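Local coordinates for inclusion membrane protein A (Chlamydia trachomatis, PDB 6E7E) that appears to drive homotypic fusion of chlamydial inclusions as a SNARE-like membrane protein, represented here by its soluble, largely helical domain, at residues 20-25 against 58-63; 27-32 against 52-57; 105-110 against 129-134; 65-70 against 150-155. The protein carries 2 engineered substitutions. All coordinates share one frame; numbering follows the deposited sequence.

Contact 1 of 4, residues 20-25 against 58-63; sequences EINFML and QGFRDN
Phe-60 and Arg-61, next to each other in the chain, meet helix 4-38 in quite different ways, one by burying a ring and the other through water. They lie in the link between helix 44-57 and helix 65-73 of an all-helical bundle, and illustrate how the segment between two helices can be tied to a third. Phe-60 comes first. Its CG is anti to the backbone N (chi1 -180°), and the ring that follows lies against the side chains of Ile-21, Asn-22 and Leu-25. Leu-25 CD1 stands over the middle of one face, 3.7 Å from the Phe-60 centroid and 6° off the ring normal, a well-centred CH-pi contact. Ile-21 CG2 approaches obliquely and lies 3.8 Å from Phe-60 CZ. At the edge, Asn-22 slides past the ring in the opposite direction, with CB in the ring plane and ND2 within 3.4 Å of Phe-60 CD2; amide and ring are nearly coplanar, 17° apart. Beyond, Phe-60 packs on Ile-142 and Leu-145 of helix 125-165, while Ile-21 and Leu-25 both rest on Ile-104 of helix 87-107. At Arg-61 the chemistry turns polar. Asn-22 ND2 and Arg-61 N are 3.3 Å apart, but both are donors and cannot bond each other. One water resolves this by accepting from both, at 2.7 Å from Asn-22 ND2 and 3.0 Å from Arg-61 N. A second water, in the guanidinium plane, accepts a weak bond from Arg-61 NH1 and donates to Asn-22 OD1 at 2.9 Å.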
# COMPACT_ATOMS: atom_id res chain seq x y z
N GLU A 20 -5.62 -2.74 6.62
CA GLU A 20 -5.10 -4.09 6.94
C GLU A 20 -3.79 -4.34 6.19
O GLU A 20 -2.84 -4.89 6.76
CB GLU A 20 -6.12 -5.15 6.56
CG GLU A 20 -7.39 -5.08 7.37
CD GLU A 20 -8.26 -6.29 7.22
OE1 GLU A 20 -8.06 -7.04 6.26
OE2 GLU A 20 -9.08 -6.51 8.12
N ILE A 21 -3.75 -3.98 4.92
CA ILE A 21 -2.55 -4.13 4.08
C ILE A 21 -1.42 -3.33 4.71
O ILE A 21 -0.30 -3.81 4.81
CB ILE A 21 -2.87 -3.71 2.64
CG1 ILE A 21 -3.75 -4.74 1.94
CG2 ILE A 21 -1.60 -3.44 1.87
CD1 ILE A 21 -4.43 -4.18 0.70
N ASN A 22 -1.70 -2.10 5.12
CA ASN A 22 -0.66 -1.26 5.75
C ASN A 22 -0.08 -1.96 6.97
O ASN A 22 1.13 -2.02 7.16
CB ASN A 22 -1.29 0.07 6.16
CG ASN A 22 -0.32 0.99 6.85
OD1 ASN A 22 -0.49 1.36 8.01
ND2 ASN A 22 0.75 1.30 6.18
N PHE A 23 -0.95 -2.48 7.82
CA PHE A 23 -0.47 -3.15 9.04
C PHE A 23 0.38 -4.37 8.65
O PHE A 23 1.48 -4.56 9.18
CB PHE A 23 -1.63 -3.57 9.94
CG PHE A 23 -1.08 -4.30 11.13
CD1 PHE A 23 -0.44 -3.61 12.16
CD2 PHE A 23 -1.05 -5.68 11.13
CE1 PHE A 23 0.19 -4.32 13.17
CE2 PHE A 23 -0.44 -6.37 12.16
CZ PHE A 23 0.15 -5.69 13.19
N MET A 24 -0.12 -5.20 7.76
CA MET A 24 0.62 -6.42 7.37
C MET A 24 1.95 -6.05 6.73
O MET A 24 2.97 -6.71 7.03
CB MET A 24 -0.20 -7.29 6.44
CG MET A 24 -1.34 -7.95 7.16
SD MET A 24 -2.23 -9.12 6.10
CE MET A 24 -3.37 -8.04 5.27
N LEU A 25 1.99 -5.04 5.87
CA LEU A 25 3.26 -4.61 5.29
C LEU A 25 4.20 -4.07 6.37
O LEU A 25 5.41 -4.24 6.22
CB LEU A 25 3.03 -3.59 4.19
CG LEU A 25 2.36 -4.12 2.94
CD1 LEU A 25 2.08 -3.00 1.98
CD2 LEU A 25 3.21 -5.17 2.25
N GLN A 58 8.55 1.76 3.48
CA GLN A 58 8.55 3.00 4.28
C GLN A 58 7.40 3.90 3.83
O GLN A 58 7.22 4.10 2.62
CB GLN A 58 9.86 3.77 4.13
CG GLN A 58 11.05 3.14 4.83
CD GLN A 58 12.31 3.97 4.72
OE1 GLN A 58 12.87 4.40 5.72
NE2 GLN A 58 12.76 4.19 3.50
N GLY A 59 6.65 4.41 4.80
CA GLY A 59 5.63 5.43 4.54
C GLY A 59 4.48 4.87 3.72
O GLY A 59 3.80 5.67 3.05
N PHE A 60 4.20 3.57 3.79
CA PHE A 60 3.10 2.99 2.99
C PHE A 60 1.79 3.71 3.33
O PHE A 60 1.04 3.90 2.42
CB PHE A 60 3.01 1.47 3.13
CG PHE A 60 1.89 0.88 2.31
CD1 PHE A 60 2.02 0.69 0.95
CD2 PHE A 60 0.65 0.69 2.86
CE1 PHE A 60 0.96 0.22 0.19
CE2 PHE A 60 -0.41 0.20 2.10
CZ PHE A 60 -0.25 -0.02 0.76
N ARG A 61 1.50 4.05 4.59
CA ARG A 61 0.19 4.66 4.93
C ARG A 61 0.00 5.93 4.10
O ARG A 61 -1.12 6.19 3.64
CB ARG A 61 0.04 4.88 6.43
CG ARG A 61 0.91 5.98 7.03
CD ARG A 61 0.29 6.44 8.34
NE ARG A 61 1.21 7.27 9.12
CZ ARG A 61 2.12 6.82 9.99
NH1 ARG A 61 2.25 5.52 10.22
NH2 ARG A 61 2.89 7.68 10.62
N ASP A 62 1.10 6.63 3.85
CA ASP A 62 1.04 7.92 3.12
C ASP A 62 0.64 7.65 1.67
O ASP A 62 0.06 8.52 1.08
CB ASP A 62 2.37 8.69 3.22
CG ASP A 62 2.69 9.11 4.64
OD1 ASP A 62 1.75 9.54 5.34
OD2 ASP A 62 3.86 8.97 5.05
N ASN A 63 0.85 6.44 1.15
CA ASN A 63 0.59 6.10 -0.27
C ASN A 63 -0.91 5.87 -0.54
O ASN A 63 -1.28 5.76 -1.73
CB ASN A 63 1.41 4.87 -0.69
CG ASN A 63 2.89 5.18 -0.83
OD1 ASN A 63 3.76 4.42 -0.39
ND2 ASN A 63 3.18 6.35 -1.38
O HOH W 1 2.64 3.00 7.12
O HOH W 2 1.76 2.41 9.60

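Contact 2 of 4, residues 27-32 against 52-57; sequences VLQKEF and DFYSCL
Gln-29 reaches Tyr-54 because its CG is anti to the backbone N (chi1 -175°) and the chain stays extended beyond it; Tyr-54 CG is also anti to its own N, and the two side chains cross obliquely. The setting is an antiparallel helical hairpin, helix 4-38 followed by helix 44-57, with the local axes 8.0 Å apart. Gln-29 NE2 donates to Tyr-54 O at 2.9 Å in a nearly straight bond (165°), lying in the carbonyl plane on a lone pair. The same NE2 sits over one face of the Tyr-54 ring, displaced toward the rim, and Gln-29 CG presses to 3.2 Å from Tyr-54 CD1, a tight fit. On the buried flank Phe-32 and Phe-53 point the same way and stack face to face, centroids 4.7 Å apart and planes inclined by 27°. Their stems meet as well, Phe-32 CB lying 3.8 Å from Phe-53 CB. Leu-107 and Leu-131 pack against both rings. Gln-29 CG also meets Leu-57 CB, and a water bridges the two residues, donating to Leu-57 O at 2.7 Å and weakly to Gln-29 OE1 at 3.2 Å.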
# COMPACT_ATOMS: atom_id res chain seq x y z
N VAL A 27 4.50 -5.24 9.36
CA VAL A 27 5.05 -6.46 10.00
C VAL A 27 6.12 -7.02 9.07
O VAL A 27 7.23 -7.39 9.53
CB VAL A 27 3.96 -7.50 10.29
CG1 VAL A 27 4.53 -8.82 10.78
CG2 VAL A 27 2.95 -6.96 11.28
N LEU A 28 5.82 -7.14 7.80
CA LEU A 28 6.77 -7.71 6.83
C LEU A 28 8.00 -6.82 6.70
O LEU A 28 9.11 -7.33 6.59
CB LEU A 28 6.08 -7.93 5.49
CG LEU A 28 5.04 -9.04 5.51
CD1 LEU A 28 4.17 -8.98 4.28
CD2 LEU A 28 5.70 -10.38 5.61
N GLN A 29 7.81 -5.51 6.73
CA GLN A 29 8.93 -4.55 6.67
C GLN A 29 9.91 -4.87 7.80
O GLN A 29 11.12 -4.92 7.59
CB GLN A 29 8.35 -3.15 6.79
CG GLN A 29 9.42 -2.11 6.63
CD GLN A 29 8.98 -0.75 7.06
OE1 GLN A 29 8.11 -0.57 7.92
NE2 GLN A 29 9.61 0.24 6.47
N LYS A 30 9.39 -5.00 9.01
CA LYS A 30 10.24 -5.27 10.18
C LYS A 30 10.93 -6.64 10.04
O LYS A 30 12.11 -6.78 10.39
CB LYS A 30 9.41 -5.21 11.46
CG LYS A 30 10.18 -5.29 12.76
CD LYS A 30 9.37 -4.83 13.94
CE LYS A 30 8.40 -5.90 14.36
NZ LYS A 30 7.84 -5.60 15.69
N GLU A 31 10.20 -7.61 9.53
CA GLU A 31 10.77 -8.95 9.32
C GLU A 31 11.97 -8.88 8.37
O GLU A 31 12.99 -9.52 8.61
CB GLU A 31 9.71 -9.89 8.78
CG GLU A 31 10.10 -11.33 8.79
CD GLU A 31 9.00 -12.31 8.39
OE1 GLU A 31 8.13 -11.92 7.57
OE2 GLU A 31 9.01 -13.48 8.85
N PHE A 32 11.85 -8.11 7.29
CA PHE A 32 12.96 -7.99 6.31
C PHE A 32 14.08 -7.12 6.86
O PHE A 32 15.22 -7.39 6.49
CB PHE A 32 12.44 -7.56 4.94
CG PHE A 32 11.82 -8.75 4.23
CD1 PHE A 32 12.64 -9.72 3.68
CD2 PHE A 32 10.46 -8.96 4.21
CE1 PHE A 32 12.11 -10.87 3.13
CE2 PHE A 32 9.94 -10.11 3.67
CZ PHE A 32 10.76 -11.06 3.14
N ASP A 52 15.91 -3.68 0.64
CA ASP A 52 15.00 -3.08 -0.36
C ASP A 52 13.54 -3.21 0.07
O ASP A 52 12.75 -2.27 -0.13
CB ASP A 52 15.15 -3.74 -1.73
CG ASP A 52 16.45 -3.51 -2.46
OD1 ASP A 52 17.14 -2.54 -2.11
OD2 ASP A 52 16.71 -4.30 -3.37
N PHE A 53 13.14 -4.34 0.64
CA PHE A 53 11.76 -4.44 1.16
C PHE A 53 11.56 -3.43 2.28
O PHE A 53 10.52 -2.78 2.36
CB PHE A 53 11.46 -5.83 1.67
CG PHE A 53 11.06 -6.78 0.58
CD1 PHE A 53 9.80 -6.72 0.07
CD2 PHE A 53 11.93 -7.71 0.06
CE1 PHE A 53 9.39 -7.57 -0.93
CE2 PHE A 53 11.51 -8.56 -0.94
CZ PHE A 53 10.23 -8.51 -1.43
N TYR A 54 12.54 -3.29 3.16
CA TYR A 54 12.43 -2.34 4.28
C TYR A 54 12.17 -0.94 3.71
O TYR A 54 11.27 -0.22 4.13
CB TYR A 54 13.65 -2.36 5.18
CG TYR A 54 13.40 -1.48 6.39
CD1 TYR A 54 12.56 -1.92 7.41
CD2 TYR A 54 13.88 -0.20 6.48
CE1 TYR A 54 12.23 -1.13 8.49
CE2 TYR A 54 13.59 0.61 7.56
CZ TYR A 54 12.75 0.15 8.56
OH TYR A 54 12.45 0.96 9.61
N SER A 55 12.98 -0.56 2.74
CA SER A 55 12.96 0.79 2.15
C SER A 55 11.67 1.02 1.36
O SER A 55 11.05 2.10 1.49
CB SER A 55 14.18 0.99 1.29
OG SER A 55 15.36 1.02 2.09
N CYS A 56 11.25 0.07 0.53
CA CYS A 56 10.12 0.35 -0.38
C CYS A 56 8.81 0.36 0.41
O CYS A 56 7.83 0.98 -0.06
CB CYS A 56 10.11 -0.58 -1.58
SG CYS A 56 9.40 -2.19 -1.25
N LEU A 57 8.76 -0.22 1.60
CA LEU A 57 7.54 -0.24 2.44
C LEU A 57 7.49 0.95 3.41
O LEU A 57 6.43 1.16 4.01
CB LEU A 57 7.45 -1.59 3.15
CG LEU A 57 7.26 -2.78 2.21
CD1 LEU A 57 7.23 -4.08 2.99
CD2 LEU A 57 5.99 -2.64 1.40
O HOH W 3 5.44 -0.16 6.15

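Contact 3 of 4, residues 105-110 against 129-134; sequences RFLTPL and EELKTI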
# COMPACT_ATOMS: atom_id res chain seq x y z
N ARG A 105 0.29 -12.35 0.44
CA ARG A 105 0.11 -13.81 0.57
C ARG A 105 1.40 -14.51 0.14
O ARG A 105 1.84 -15.46 0.81
CB ARG A 105 -1.11 -14.26 -0.23
CG ARG A 105 -1.50 -15.69 0.09
CD ARG A 105 -2.82 -16.10 -0.52
NE ARG A 105 -2.78 -16.10 -1.98
CZ ARG A 105 -2.37 -17.12 -2.75
NH1 ARG A 105 -1.94 -18.24 -2.21
NH2 ARG A 105 -2.41 -16.99 -4.06
N PHE A 106 1.98 -14.14 -0.98
CA PHE A 106 3.20 -14.81 -1.48
C PHE A 106 4.41 -14.49 -0.61
O PHE A 106 5.30 -15.32 -0.43
CB PHE A 106 3.63 -14.29 -2.85
CG PHE A 106 2.58 -14.31 -3.94
CD1 PHE A 106 1.67 -15.34 -4.01
CD2 PHE A 106 2.53 -13.30 -4.91
CE1 PHE A 106 0.71 -15.38 -5.02
CE2 PHE A 106 1.57 -13.34 -5.91
CZ PHE A 106 0.66 -14.37 -5.97
N LEU A 107 4.49 -13.28 -0.10
CA LEU A 107 5.69 -12.85 0.65
C LEU A 107 5.68 -13.44 2.05
O LEU A 107 6.76 -13.61 2.61
CB LEU A 107 5.69 -11.33 0.69
CG LEU A 107 6.93 -10.67 1.26
CD1 LEU A 107 8.19 -11.08 0.50
CD2 LEU A 107 6.77 -9.16 1.20
N THR A 108 4.51 -13.66 2.63
CA THR A 108 4.41 -13.97 4.08
C THR A 108 5.34 -15.09 4.53
O THR A 108 6.00 -14.91 5.54
CB THR A 108 2.95 -14.24 4.44
OG1 THR A 108 2.21 -13.03 4.36
CG2 THR A 108 2.80 -14.74 5.85
N PRO A 109 5.44 -16.23 3.83
CA PRO A 109 6.29 -17.30 4.37
C PRO A 109 7.78 -17.15 4.07
O PRO A 109 8.55 -17.97 4.53
CB PRO A 109 5.78 -18.56 3.69
CG PRO A 109 4.90 -18.14 2.58
CD PRO A 109 4.63 -16.66 2.70
N LEU A 110 8.17 -16.20 3.24
CA LEU A 110 9.52 -16.32 2.64
C LEU A 110 10.67 -15.99 3.59
O LEU A 110 11.69 -16.65 3.49
CB LEU A 110 9.57 -15.45 1.39
CG LEU A 110 8.62 -15.92 0.28
CD1 LEU A 110 8.82 -15.04 -0.94
CD2 LEU A 110 8.71 -17.40 -0.07
N GLU A 129 15.79 -15.01 -5.74
CA GLU A 129 15.18 -14.62 -7.02
C GLU A 129 13.69 -14.36 -6.82
O GLU A 129 13.17 -13.39 -7.39
CB GLU A 129 15.43 -15.72 -8.04
CG GLU A 129 14.69 -15.51 -9.33
CD GLU A 129 15.05 -14.21 -10.00
OE1 GLU A 129 16.11 -13.62 -9.66
OE2 GLU A 129 14.26 -13.79 -10.85
N GLU A 130 13.01 -15.18 -6.04
CA GLU A 130 11.59 -14.96 -5.77
C GLU A 130 11.41 -13.63 -5.04
O GLU A 130 10.47 -12.87 -5.37
CB GLU A 130 11.03 -16.11 -4.97
CG GLU A 130 9.55 -15.98 -4.75
CD GLU A 130 8.88 -17.16 -4.08
OE1 GLU A 130 9.61 -18.01 -3.54
OE2 GLU A 130 7.64 -17.24 -4.13
N LEU A 131 12.25 -13.34 -4.08
CA LEU A 131 12.15 -12.09 -3.32
C LEU A 131 12.35 -10.90 -4.24
O LEU A 131 11.61 -9.91 -4.12
CB LEU A 131 13.15 -12.08 -2.17
CG LEU A 131 12.75 -12.97 -1.00
CD1 LEU A 131 13.94 -13.12 -0.06
CD2 LEU A 131 11.56 -12.39 -0.26
N LYS A 132 13.32 -10.95 -5.14
CA LYS A 132 13.54 -9.83 -6.05
C LYS A 132 12.31 -9.63 -6.94
O LYS A 132 11.93 -8.48 -7.24
CB LYS A 132 14.75 -10.06 -6.93
CG LYS A 132 16.08 -9.97 -6.21
CD LYS A 132 17.21 -10.35 -7.11
CE LYS A 132 18.55 -10.34 -6.42
NZ LYS A 132 19.58 -11.00 -7.26
N THR A 133 11.69 -10.72 -7.36
CA THR A 133 10.51 -10.64 -8.25
C THR A 133 9.34 -10.00 -7.49
O THR A 133 8.63 -9.13 -8.05
CB THR A 133 10.21 -12.04 -8.79
OG1 THR A 133 11.35 -12.55 -9.47
CG2 THR A 133 9.02 -12.05 -9.72
N ILE A 134 9.09 -10.43 -6.27
CA ILE A 134 8.01 -9.83 -5.46
C ILE A 134 8.33 -8.37 -5.16
O ILE A 134 7.43 -7.53 -5.23
CB ILE A 134 7.78 -10.64 -4.17
CG1 ILE A 134 7.28 -12.03 -4.52
CG2 ILE A 134 6.82 -9.89 -3.26
CD1 ILE A 134 7.37 -12.98 -3.37
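Leu-110 and Ile-134 reach toward each other tip to tip, their CD1 methyls 3.5 Å apart, at the heart of a mostly apolar cluster with no hydrogen bond across it. Ile-134 CD1 also touches Phe-106 CB at 4.0 Å; the Phe-106 ring itself leads away, so the stem alone contributes. Beside this pair, Leu-131 CD2 meets two methyls at once, lying 3.7 Å from Leu-107 CD1 and 3.9 Å from Leu-110 CD1. Leu-107 and Leu-131 cross at about a right angle. Leu-107 CG is anti to its backbone N (chi1 -172°), and a chi2 of 57° then places CD1 against Leu-131 CD2, where it comes near Ile-134 CG2 too. Glu-130 lies at the outer margin. Its chain is extended beyond CG and crosses the Leu-110 side chain at about a right angle, so that the carboxylate end, OE1 and CD, lies against the two Leu-110 methyls, with Glu-130 OE1 3.6 Å from Leu-110 CD2. In the next shell is the backbone that carries the two leucines of the first segment. Thr-108 and Pro-109 link helix 87-107 to helix 110-119, and across this connection Leu-110 N bonds to Leu-107 O at 3.0 Å. Further out, the cluster joins the core of the bundle, where helix 125-165 and the end of helix 87-107 meet the first two helices of the chain: Leu-107 packs on Leu-28 of helix 4-38, while Leu-131 packs on Leu-46 of helix 44-57.

Contact 4 of 4, residues 65-70 against 150-155; sequences KGFESL and KTLTSQ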
# COMPACT_ATOMS: atom_id res chain seq x y z
N LYS A 65 -3.27 7.94 1.44
CA LYS A 65 -3.90 9.02 2.24
C LYS A 65 -5.05 9.68 1.48
O LYS A 65 -6.02 10.09 2.14
CB LYS A 65 -2.82 10.03 2.61
CG LYS A 65 -3.31 11.22 3.41
CD LYS A 65 -2.24 12.25 3.69
CE LYS A 65 -1.05 12.18 2.76
NZ LYS A 65 -0.37 13.48 2.62
N GLY A 66 -4.95 9.85 0.17
CA GLY A 66 -6.04 10.54 -0.54
C GLY A 66 -7.34 9.77 -0.45
O GLY A 66 -8.41 10.38 -0.37
N PHE A 67 -7.28 8.45 -0.48
CA PHE A 67 -8.49 7.60 -0.37
C PHE A 67 -9.05 7.72 1.03
O PHE A 67 -10.27 7.75 1.19
CB PHE A 67 -8.18 6.17 -0.79
CG PHE A 67 -7.89 6.02 -2.25
CD1 PHE A 67 -8.91 6.20 -3.17
CD2 PHE A 67 -6.60 5.81 -2.70
CE1 PHE A 67 -8.66 6.09 -4.52
CE2 PHE A 67 -6.35 5.70 -4.06
CZ PHE A 67 -7.38 5.82 -4.96
N GLU A 68 -8.18 7.62 2.03
CA GLU A 68 -8.63 7.74 3.42
C GLU A 68 -9.25 9.12 3.62
O GLU A 68 -10.32 9.27 4.25
CB GLU A 68 -7.45 7.46 4.35
CG GLU A 68 -7.86 7.39 5.79
CD GLU A 68 -6.79 6.89 6.74
OE1 GLU A 68 -5.75 6.42 6.27
OE2 GLU A 68 -7.03 6.99 7.95
N SER A 69 -8.61 10.15 3.09
CA SER A 69 -9.15 11.52 3.21
C SER A 69 -10.52 11.65 2.52
O SER A 69 -11.43 12.29 3.06
CB SER A 69 -8.19 12.50 2.64
OG SER A 69 -7.04 12.64 3.45
N LEU A 70 -10.67 11.08 1.33
CA LEU A 70 -11.94 11.13 0.58
C LEU A 70 -13.04 10.50 1.42
O LEU A 70 -14.12 11.07 1.56
CB LEU A 70 -11.80 10.39 -0.74
CG LEU A 70 -13.02 10.44 -1.65
CD1 LEU A 70 -13.37 11.88 -2.04
CD2 LEU A 70 -12.77 9.60 -2.87
N LYS A 150 -2.19 10.50 -4.39
CA LYS A 150 -1.64 11.86 -4.34
C LYS A 150 -2.53 12.81 -5.13
O LYS A 150 -2.74 13.96 -4.72
CB LYS A 150 -0.22 11.87 -4.89
CG LYS A 150 0.79 11.39 -3.86
CD LYS A 150 1.31 12.49 -2.96
CE LYS A 150 2.31 11.97 -1.95
NZ LYS A 150 2.76 13.05 -1.03
N THR A 151 -3.04 12.36 -6.27
CA THR A 151 -3.97 13.17 -7.06
C THR A 151 -5.18 13.54 -6.19
O THR A 151 -5.57 14.72 -6.12
CB THR A 151 -4.37 12.42 -8.33
OG1 THR A 151 -3.23 12.29 -9.17
CG2 THR A 151 -5.46 13.14 -9.08
N LEU A 152 -5.77 12.54 -5.55
CA LEU A 152 -6.94 12.80 -4.69
C LEU A 152 -6.59 13.72 -3.55
O LEU A 152 -7.41 14.64 -3.27
CB LEU A 152 -7.44 11.49 -4.13
CG LEU A 152 -8.63 10.87 -4.81
CD1 LEU A 152 -8.93 9.59 -4.08
CD2 LEU A 152 -9.84 11.80 -4.83
N THR A 153 -5.45 13.58 -2.91
CA THR A 153 -5.08 14.46 -1.80
C THR A 153 -5.08 15.88 -2.33
O THR A 153 -5.58 16.76 -1.63
CB THR A 153 -3.72 14.05 -1.24
OG1 THR A 153 -3.89 12.82 -0.53
CG2 THR A 153 -3.12 15.12 -0.35
N SER A 154 -4.51 16.11 -3.51
CA SER A 154 -4.39 17.48 -4.03
C SER A 154 -5.79 18.05 -4.26
O SER A 154 -6.07 19.23 -3.95
CB SER A 154 -3.61 17.52 -5.32
OG SER A 154 -2.24 17.15 -5.12
N GLN A 155 -6.66 17.27 -4.86
CA GLN A 155 -8.02 17.72 -5.21
C GLN A 155 -8.84 18.02 -3.95
O GLN A 155 -9.57 19.03 -3.90
CB GLN A 155 -8.70 16.69 -6.08
CG GLN A 155 -8.04 16.53 -7.44
CD GLN A 155 -8.46 15.25 -8.12
OE1 GLN A 155 -8.71 14.23 -7.47
NE2 GLN A 155 -8.42 15.30 -9.45
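A close helix crossing centred on Gly-66 and Thr-153 joins the short helix 65-73 to the long helix 125-165. The local axes approach to 7.4 Å at an angle of 45°, and the CA atoms of Gly-66 and Thr-153 are 4.2 Å apart, since Gly-66 has no side chain to hold the helices off. Thr-153 OG1 settles 3.1 Å from Gly-66 CA. It is also near Gly-66 N, but the angle is too poor for a bond; that N-H is taken by Ser-149 OG, one turn earlier on the long helix. Within the helical bundle, Leu-152 makes the inward half of the crossing. Its CD1 lies over one face of Phe-67, 3.9 Å from the ring centroid and 30° off the normal, a CH-pi contact, and touches Leu-70 CD2 at 4.0 Å. The Leu-152 chi1 of -100° departs from a staggered value, consistent with some local strain. Phe-67 extends the packing to Leu-11 and Val-15 of helix 4-38 and to Leu-93 of helix 87-107. At the exposed margin Lys-65 NZ and Lys-150 NZ come within 4.8 Å of each other, a like-charge approach that may slightly lower the pKa of one of them.

In the fold
Contacts 1, 2 and 4 are largely buried, whereas contact 3 is only partly so, yet contact 3 is carried almost entirely by apolar side chains, with one carboxylate at its margin and no hydrogen bond, and contacts 1 and 2 include bridging waters. Helix 4-38 serves both contact 1 and contact 2, which touch each other, contact 2 being nested within the chain loop that contact 1 closes. Contacts 2 and 3 merge through Phe-32, Phe-53, Leu-107 and Leu-131 into one continuous core. Contacts 3 and 4 share helix 125-165, though their centres lie about 30 Å apart. There the means differ: methyls of branched side chains meet in contact 3, while a glycine permits close backbone approach in contact 4.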